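Long-range contacts in biphenyl 2,3-Dioxygenase Beta Subunit (Sphingobium yanoikuyae, PDB 2GBW), which probably serves as the structural beta subunit of a hexameric ring-hydroxylating dioxygenase, in which the alpha subunits carry the catalytic iron: residues H136-E141 and L158-R163; Y101-V106 and V118-L123. One frame throughout, in Å; residues are numbered along the deposited sequence.

Interaction 1: residues H136-E141 and L158-R163; sequences HTLGRE and LILDAR
The antiparallel hairpin of strands 132-147 and 150-160, part of the curved sheet of this NTF2-like fold, brings 136-141 against 158-163 where the second strand ends. G139 and I159 form the hydrogen-bonded pair: I159 N gives G139 O a nearly straight bond (2.8 Å, 169°), and I159 O accepts G139 N in return. The ladder runs one step past the strand, as D161 N donates to T137 O at 3.0 Å. Beside it, the T137 hydroxyl, set between backbone N and carbonyl carbon (chi1 62°), donates from OG1 to D161 OD2 over 2.7 Å. The acceptor uses its anti lone pair, away from OD1, and the two side chains cross at about a right angle. D161 OD1 makes salt bridges to R100 and K98 of a neighbouring subunit. An asparagine at D161 would probably weaken this intersubunit attachment, since it would lose the negative charge that both basic side chains meet.

On the face of L138, L158 and L160, L138 CD2 presses on L160 CD2 at 3.4 Å, a tight fit matching the strained chi2 of L138 (93°). L158 CD2 lies 3.9 Å from R140 CG, alongside the aliphatic stem; the guanidinium beyond bridges to the C174 carboxylate. Across the other face, I159, its CG1 anti to the carbonyl carbon, extends past G139, which has no side chain, and I159 CD1 lies 3.2 Å from E141 OE2. D161 thus joins the strand end, through OD2 and T137, to the neighbouring subunit, through OD1, and the two basic partners would favour its ionised form.

Interaction 2: residues Y101-V106 and V118-L123; sequences YFVSNV and VLSNIL
Strands 98-112 and 115-128 form a long antiparallel hairpin, and segments 101-106 and 118-123 meet in its body with two hydrogen-bonded pairs, F102 with L123 and S104 with N121. Their backbone bonds are short and nearly straight, as in S104 O to N121 N (2.8 Å, 169°). The register then slips at N105, whose positive phi of 59° makes a beta bulge, so that V106 faces S120 and the next backbone bond of L119 goes to E107. Packing stays close past the bulge: V106 CA points its hydrogen at L119 O, 3.2 Å away, and V106 CG1 meets V118 CG1 at 4.0 Å, the two valines side by side.

The amides of N105 and N121 also run alongside each other, planes 13° apart, with N121 ND2 3.7 Å from N105 CB. Neither relies on the other: N105 ND2 reaches R21 O of a neighbouring subunit, while N121 ND2 goes to Y101 O and Q28 OE1 there.

Looser packing marks two partly exposed residues: S104 CB comes no nearer than 4.4 Å, to N121 O, and L119 CB stays 5.0 Å from N105 O. They pack instead on V103 and R25, respectively, of the neighbouring subunit.

The face of Y101, V103, V106 and V118 lies on helix 10-28, that of F102 and L123 meets neighbouring subunits, and strand 132-147 continues the sheet beside 118-123.

Interactions 1 and 2 lie in consecutive hairpins of one mixed sheet, their four strands antiparallel and the contact centres about 10 Å apart; 118-123 runs beside 136-141. I122 N probably bonds to L138 O at 2.8 Å and R140 N to S120 O, while S120 OG accepts from R140 NE, tying the two hairpins together. Both contacts are largely buried, and both reach the same neighbouring subunit, whose R100 meets D161 from interaction 1 and N121 from interaction 2. The chemistry differs: after L160 the chain leaves its strand and relies on D161, a charged side chain bonded to the T137 hydroxyl, whereas 101-106 and 118-123 lie within long strands and present neutral amides to the interface.

Interaction 1: residues H136-E141 and L158-R163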
# COMPACT_ATOMS: atom_id res chain seq x y z
N HIS B 136 -11.93 -2.79 -7.44
CA HIS B 136 -11.94 -2.87 -8.90
C HIS B 136 -12.81 -1.77 -9.46
O HIS B 136 -13.84 -1.42 -8.87
CB HIS B 136 -12.50 -4.21 -9.40
CG HIS B 136 -11.75 -5.40 -8.91
ND1 HIS B 136 -10.68 -5.97 -9.59
CD2 HIS B 136 -11.90 -6.11 -7.77
CE1 HIS B 136 -10.26 -7.02 -8.91
NE2 HIS B 136 -10.93 -7.08 -7.77
N THR B 137 -12.41 -1.23 -10.59
CA THR B 137 -13.27 -0.34 -11.35
C THR B 137 -13.40 -0.83 -12.75
O THR B 137 -12.43 -1.34 -13.35
CB THR B 137 -12.86 1.12 -11.31
OG1 THR B 137 -11.57 1.28 -11.90
CG2 THR B 137 -12.83 1.59 -9.88
N LEU B 138 -14.64 -0.71 -13.23
CA LEU B 138 -15.05 -1.19 -14.56
C LEU B 138 -16.08 -0.26 -15.23
O LEU B 138 -16.87 0.42 -14.53
CB LEU B 138 -15.75 -2.57 -14.46
CG LEU B 138 -15.12 -3.79 -13.81
CD1 LEU B 138 -15.58 -3.79 -12.35
CD2 LEU B 138 -15.48 -5.16 -14.49
N GLY B 139 -16.07 -0.27 -16.55
CA GLY B 139 -17.19 0.25 -17.38
C GLY B 139 -18.07 -0.95 -17.73
O GLY B 139 -17.61 -2.10 -17.93
N ARG B 140 -19.35 -0.73 -17.77
CA ARG B 140 -20.29 -1.74 -18.14
C ARG B 140 -21.11 -1.19 -19.33
O ARG B 140 -21.56 -0.05 -19.32
CB ARG B 140 -21.20 -2.07 -16.96
CG ARG B 140 -22.29 -3.07 -17.34
CD ARG B 140 -22.99 -3.65 -16.13
NE ARG B 140 -23.73 -2.63 -15.39
CZ ARG B 140 -24.37 -2.84 -14.25
NH1 ARG B 140 -24.40 -4.03 -13.72
NH2 ARG B 140 -25.02 -1.83 -13.66
N GLU B 141 -21.26 -2.02 -20.35
CA GLU B 141 -22.04 -1.69 -21.54
C GLU B 141 -23.06 -2.82 -21.68
O GLU B 141 -22.68 -3.95 -22.00
CB GLU B 141 -21.13 -1.55 -22.77
CG GLU B 141 -20.11 -0.43 -22.63
CD GLU B 141 -19.05 -0.37 -23.73
OE1 GLU B 141 -19.04 -1.22 -24.67
OE2 GLU B 141 -18.23 0.58 -23.65
N LEU B 158 -18.10 -6.01 -20.01
CA LEU B 158 -17.42 -5.46 -18.82
C LEU B 158 -16.01 -5.11 -19.19
O LEU B 158 -15.23 -5.99 -19.66
CB LEU B 158 -17.42 -6.48 -17.67
CG LEU B 158 -18.83 -6.90 -17.16
CD1 LEU B 158 -18.84 -8.15 -16.27
CD2 LEU B 158 -19.52 -5.69 -16.47
N ILE B 159 -15.65 -3.86 -18.99
CA ILE B 159 -14.38 -3.32 -19.44
C ILE B 159 -13.54 -2.97 -18.21
O ILE B 159 -13.83 -2.01 -17.50
CB ILE B 159 -14.58 -2.09 -20.29
CG1 ILE B 159 -15.54 -2.45 -21.46
CG2 ILE B 159 -13.21 -1.60 -20.75
CD1 ILE B 159 -16.29 -1.28 -21.97
N LEU B 160 -12.55 -3.80 -17.91
CA LEU B 160 -11.74 -3.63 -16.74
C LEU B 160 -10.82 -2.42 -16.86
O LEU B 160 -10.16 -2.26 -17.90
CB LEU B 160 -10.90 -4.88 -16.54
CG LEU B 160 -11.62 -6.10 -16.06
CD1 LEU B 160 -10.63 -7.33 -16.09
CD2 LEU B 160 -12.11 -5.83 -14.67
N ASP B 161 -10.67 -1.64 -15.80
CA ASP B 161 -9.73 -0.54 -15.93
C ASP B 161 -8.23 -0.95 -15.76
O ASP B 161 -7.40 -0.27 -16.31
CB ASP B 161 -10.06 0.60 -14.98
CG ASP B 161 -11.35 1.29 -15.34
OD1 ASP B 161 -11.77 1.18 -16.51
OD2 ASP B 161 -11.96 1.92 -14.46
N ALA B 162 -7.93 -2.01 -15.02
CA ALA B 162 -6.56 -2.45 -14.69
C ALA B 162 -6.08 -3.53 -15.63
O ALA B 162 -6.74 -4.56 -15.81
CB ALA B 162 -6.44 -2.97 -13.23
N ARG B 163 -4.91 -3.34 -16.21
CA ARG B 163 -4.32 -4.38 -17.05
C ARG B 163 -3.92 -5.62 -16.22
O ARG B 163 -4.15 -6.74 -16.66
CB ARG B 163 -3.10 -3.84 -17.81
CG ARG B 163 -2.35 -4.87 -18.64
CD ARG B 163 -3.23 -5.42 -19.75
NE ARG B 163 -2.64 -6.52 -20.54
CZ ARG B 163 -2.96 -7.83 -20.42
NH1 ARG B 163 -3.73 -8.29 -19.43
NH2 ARG B 163 -2.43 -8.71 -21.27
O HOH W 1 -10.02 -2.34 -12.35

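Interaction 2: residues Y101-V106 and V118-L123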
# COMPACT_ATOMS: atom_id res chain seq x y z
N TYR B 101 -20.97 -2.88 -4.05
CA TYR B 101 -20.91 -2.27 -5.38
C TYR B 101 -21.45 -0.84 -5.38
O TYR B 101 -22.50 -0.53 -4.80
CB TYR B 101 -21.82 -3.04 -6.38
CG TYR B 101 -21.50 -4.48 -6.68
CD1 TYR B 101 -21.84 -5.49 -5.79
CD2 TYR B 101 -20.98 -4.85 -7.90
CE1 TYR B 101 -21.58 -6.82 -6.07
CE2 TYR B 101 -20.71 -6.19 -8.18
CZ TYR B 101 -21.02 -7.16 -7.27
OH TYR B 101 -20.80 -8.49 -7.58
N PHE B 102 -20.71 0.04 -6.05
CA PHE B 102 -21.05 1.42 -6.22
C PHE B 102 -21.21 1.72 -7.70
O PHE B 102 -20.24 1.79 -8.44
CB PHE B 102 -20.01 2.30 -5.54
CG PHE B 102 -19.94 2.10 -4.05
CD1 PHE B 102 -19.22 1.06 -3.54
CD2 PHE B 102 -20.61 2.97 -3.15
CE1 PHE B 102 -19.16 0.81 -2.16
CE2 PHE B 102 -20.58 2.73 -1.74
CZ PHE B 102 -19.80 1.67 -1.25
N VAL B 103 -22.47 1.80 -8.13
CA VAL B 103 -22.81 1.94 -9.53
C VAL B 103 -23.15 3.40 -9.75
O VAL B 103 -23.98 3.96 -9.04
CB VAL B 103 -23.99 1.03 -9.94
CG1 VAL B 103 -24.40 1.24 -11.41
CG2 VAL B 103 -23.67 -0.40 -9.67
N SER B 104 -22.52 4.03 -10.75
CA SER B 104 -22.73 5.44 -11.04
C SER B 104 -22.74 5.72 -12.54
O SER B 104 -22.39 4.88 -13.37
CB SER B 104 -21.60 6.29 -10.40
OG SER B 104 -21.96 7.65 -10.53
N ASN B 105 -23.19 6.93 -12.89
CA ASN B 105 -23.16 7.45 -14.23
C ASN B 105 -23.95 6.58 -15.18
O ASN B 105 -23.47 6.26 -16.25
CB ASN B 105 -21.72 7.55 -14.74
CG ASN B 105 -21.46 8.91 -15.34
OD1 ASN B 105 -21.35 9.91 -14.60
ND2 ASN B 105 -21.44 8.99 -16.66
N VAL B 106 -25.10 6.11 -14.73
CA VAL B 106 -25.96 5.28 -15.58
C VAL B 106 -26.53 6.19 -16.69
O VAL B 106 -27.12 7.22 -16.40
CB VAL B 106 -27.12 4.68 -14.74
CG1 VAL B 106 -28.17 3.99 -15.62
CG2 VAL B 106 -26.59 3.71 -13.73
N VAL B 118 -27.28 0.72 -22.43
CA VAL B 118 -27.01 1.29 -21.10
C VAL B 118 -25.53 1.24 -20.69
O VAL B 118 -24.89 0.17 -20.58
CB VAL B 118 -27.88 0.61 -20.01
CG1 VAL B 118 -27.79 1.40 -18.67
CG2 VAL B 118 -29.34 0.46 -20.49
N LEU B 119 -24.99 2.43 -20.44
CA LEU B 119 -23.65 2.63 -19.93
C LEU B 119 -23.69 2.87 -18.41
O LEU B 119 -24.56 3.54 -17.89
CB LEU B 119 -23.01 3.82 -20.61
CG LEU B 119 -22.97 3.79 -22.14
CD1 LEU B 119 -22.58 5.18 -22.66
CD2 LEU B 119 -21.99 2.72 -22.58
N SER B 120 -22.71 2.34 -17.70
CA SER B 120 -22.56 2.65 -16.28
C SER B 120 -21.09 2.46 -15.85
O SER B 120 -20.34 1.69 -16.47
CB SER B 120 -23.54 1.80 -15.46
OG SER B 120 -23.29 0.43 -15.68
N ASN B 121 -20.69 3.14 -14.76
CA ASN B 121 -19.41 2.99 -14.10
C ASN B 121 -19.60 2.13 -12.82
O ASN B 121 -20.60 2.34 -12.06
CB ASN B 121 -18.88 4.35 -13.60
CG ASN B 121 -18.42 5.26 -14.70
OD1 ASN B 121 -18.19 4.83 -15.84
ND2 ASN B 121 -18.23 6.54 -14.37
N ILE B 122 -18.69 1.19 -12.57
CA ILE B 122 -18.85 0.33 -11.41
C ILE B 122 -17.61 0.35 -10.60
O ILE B 122 -16.50 0.23 -11.14
CB ILE B 122 -19.22 -1.11 -11.77
CG1 ILE B 122 -20.36 -1.18 -12.75
CG2 ILE B 122 -19.67 -1.86 -10.52
CD1 ILE B 122 -20.62 -2.53 -13.30
N LEU B 123 -17.77 0.54 -9.31
CA LEU B 123 -16.69 0.40 -8.33
C LEU B 123 -17.08 -0.74 -7.39
O LEU B 123 -18.14 -0.73 -6.77
CB LEU B 123 -16.54 1.71 -7.53
CG LEU B 123 -15.54 1.77 -6.36
CD1 LEU B 123 -14.10 1.47 -6.77
CD2 LEU B 123 -15.65 3.17 -5.68